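Local coordinates for ATP-dependent RNA helicase HrpB (PDB 6EUD), which hydrolyses ATP to ADP and phosphate as a DExH-box RNA helicase of Escherichia coli that binds single-stranded RNA, at residues 7-13 with 34-40. Residues are numbered along the deposited sequence; the frame is centred on the assembly and turned at random.
Sequences LPVAAVL and AGKSTWL
Where Pro8 faces Ala34 the two backbones run nearest each other, their CA atoms 5.7 Å apart, and segment 7-13 turns along the loop 34-40 with the backbone of Ala10 hydrogen-bonded back to Leu7. The side chains that meet are nonpolar, and Val9 is central among them, its two methyls serving different partners. Val9 CG1, anti to the backbone N (chi1 -177°), lies 3.7 Å from CD2 of Leu40, and the two side chains cross at about a right angle. Val9 CG2 turns instead to Ala34, inside the loop, where it packs 3.6 Å from Ala34 CB and also lies close to Ala34 O and the backbone N of Lys36. Beside it, Leu7 sets its CB 3.3 Å from the carbonyl O of Ala34 and extends CD1 to within 4.1 Å of CA of Gly35, a spot where any CB on that glycine would collide with the methyl. An alanine in place of Leu7 is likely to open a gap over Gly35, since CG and both methyls would be gone. Farther along, the six-membered ring of Trp39 reaches Ala10, Trp39 CZ3 lying 3.7 Å from Ala10 CA, while Leu13 divides its methyls, CD2 against Trp39 CH2 and CD1 3.7 Å from Leu40 CD1. Lys36 leads the other way, its NZ in a salt bridge with Glu127 of the DEFH box, and Ser37 OG is hydrogen-bonded to Asp126. The contact thus exemplifies how an N-terminal segment packs against residues 34-40 of the P-loop (Walker A motif), predicted to bind ATP, and the turn leading into helix 40-45 in this P-loop NTPase fold.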
loop_
_atom_site.group_PDB
_atom_site.type_symbol
_atom_site.label_atom_id
_atom_site.label_comp_id
_atom_site.label_asym_id
_atom_site.label_seq_id
_atom_site.Cartn_x
_atom_site.Cartn_y
_atom_site.Cartn_z
ATOM N N LEU A 7 13.913 17.260 -36.272
ATOM C CA LEU A 7 13.741 16.199 -35.281
ATOM C C LEU A 7 12.586 15.264 -35.644
ATOM O O LEU A 7 11.619 15.692 -36.278
ATOM C CB LEU A 7 13.530 16.811 -33.894
ATOM C CG LEU A 7 14.749 17.571 -33.367
ATOM C CD1 LEU A 7 14.429 18.274 -32.057
ATOM C CD2 LEU A 7 15.946 16.627 -33.214
ATOM N N PRO A 8 12.700 13.977 -35.263
ATOM C CA PRO A 8 11.740 12.933 -35.656
ATOM C C PRO A 8 10.308 13.222 -35.221
ATOM O O PRO A 8 9.365 12.693 -35.818
ATOM C CB PRO A 8 12.271 11.686 -34.945
ATOM C CG PRO A 8 13.722 11.945 -34.770
ATOM C CD PRO A 8 13.837 13.416 -34.511
ATOM N N VAL A 9 10.155 14.045 -34.190
ATOM C CA VAL A 9 8.836 14.434 -33.716
ATOM C C VAL A 9 8.139 15.322 -34.758
ATOM O O VAL A 9 6.913 15.350 -34.840
ATOM C CB VAL A 9 8.930 15.157 -32.347
ATOM C CG1 VAL A 9 7.553 15.507 -31.821
ATOM C CG2 VAL A 9 9.652 14.281 -31.348
ATOM N N ALA A 10 8.922 16.033 -35.564
ATOM C CA ALA A 10 8.355 16.845 -36.631
ATOM C C ALA A 10 7.603 15.966 -37.618
ATOM O O ALA A 10 6.522 16.325 -38.086
ATOM C CB ALA A 10 9.441 17.625 -37.344
ATOM N N ALA A 11 8.170 14.798 -37.908
ATOM C CA ALA A 11 7.638 13.916 -38.946
ATOM C C ALA A 11 6.340 13.237 -38.529
ATOM O O ALA A 11 5.709 12.549 -39.329
ATOM C CB ALA A 11 8.682 12.860 -39.334
ATOM N N VAL A 12 5.938 13.436 -37.279
ATOM C CA VAL A 12 4.758 12.766 -36.753
ATOM C C VAL A 12 3.691 13.808 -36.378
ATOM O O VAL A 12 2.537 13.468 -36.111
ATOM C CB VAL A 12 5.140 11.866 -35.544
ATOM C CG1 VAL A 12 5.477 12.698 -34.312
ATOM C CG2 VAL A 12 4.050 10.860 -35.249
ATOM N N LEU A 13 4.087 15.080 -36.413
ATOM C CA LEU A 13 3.233 16.212 -36.025
ATOM C C LEU A 13 1.885 16.322 -36.755
ATOM O O LEU A 13 0.867 16.593 -36.113
ATOM C CB LEU A 13 4.002 17.529 -36.204
ATOM C CG LEU A 13 3.210 18.814 -35.956
ATOM C CD1 LEU A 13 2.673 18.863 -34.528
ATOM C CD2 LEU A 13 4.078 20.021 -36.252
ATOM N N ALA A 34 14.090 12.805 -28.928
ATOM C CA ALA A 34 13.468 13.115 -30.209
ATOM C C ALA A 34 12.931 14.542 -30.223
ATOM O O ALA A 34 12.634 15.089 -31.285
ATOM C CB ALA A 34 12.356 12.116 -30.519
ATOM N N GLY A 35 12.814 15.144 -29.044
ATOM C CA GLY A 35 12.378 16.523 -28.939
ATOM C C GLY A 35 10.904 16.663 -28.618
ATOM O O GLY A 35 10.318 17.729 -28.813
ATOM N N LYS A 36 10.296 15.588 -28.122
ATOM C CA LYS A 36 8.869 15.611 -27.805
ATOM C C LYS A 36 8.570 16.633 -26.709
ATOM O O LYS A 36 7.465 17.164 -26.630
ATOM C CB LYS A 36 8.380 14.222 -27.382
ATOM C CG LYS A 36 9.093 13.646 -26.168
ATOM C CD LYS A 36 8.481 12.315 -25.740
ATOM C CE LYS A 36 9.311 11.649 -24.650
ATOM N NZ LYS A 36 9.440 12.525 -23.465
ATOM N N SER A 37 9.577 16.913 -25.885
ATOM C CA SER A 37 9.461 17.855 -24.778
ATOM C C SER A 37 9.992 19.245 -25.148
ATOM O O SER A 37 9.399 20.274 -24.799
ATOM C CB SER A 37 10.221 17.322 -23.558
ATOM O OG SER A 37 9.980 15.940 -23.368
ATOM N N THR A 38 11.116 19.259 -25.859
ATOM C CA THR A 38 11.851 20.486 -26.139
ATOM C C THR A 38 11.494 21.097 -27.490
ATOM O O THR A 38 12.180 21.996 -27.984
ATOM C CB THR A 38 13.367 20.230 -26.092
ATOM O OG1 THR A 38 13.688 19.096 -26.909
ATOM C CG2 THR A 38 13.811 19.961 -24.662
ATOM N N TRP A 39 10.419 20.612 -28.093
ATOM C CA TRP A 39 9.995 21.162 -29.364
ATOM C C TRP A 39 8.491 21.151 -29.468
ATOM O O TRP A 39 7.869 22.206 -29.511
ATOM C CB TRP A 39 10.607 20.383 -30.529
ATOM C CG TRP A 39 10.457 21.068 -31.846
ATOM C CD1 TRP A 39 11.170 22.140 -32.285
ATOM C CD2 TRP A 39 9.553 20.724 -32.904
ATOM N NE1 TRP A 39 10.764 22.493 -33.546
ATOM C CE2 TRP A 39 9.776 21.637 -33.954
ATOM C CE3 TRP A 39 8.577 19.733 -33.069
ATOM C CZ2 TRP A 39 9.055 21.592 -35.154
ATOM C CZ3 TRP A 39 7.862 19.690 -34.271
ATOM C CH2 TRP A 39 8.107 20.615 -35.291
ATOM N N LEU A 40 7.916 19.951 -29.472
ATOM C CA LEU A 40 6.495 19.748 -29.775
ATOM C C LEU A 40 5.478 20.712 -29.111
ATOM O O LEU A 40 4.488 21.082 -29.750
ATOM C CB LEU A 40 6.112 18.303 -29.440
ATOM C CG LEU A 40 4.732 17.842 -29.917
ATOM C CD1 LEU A 40 4.457 18.258 -31.362
ATOM C CD2 LEU A 40 4.606 16.345 -29.770
#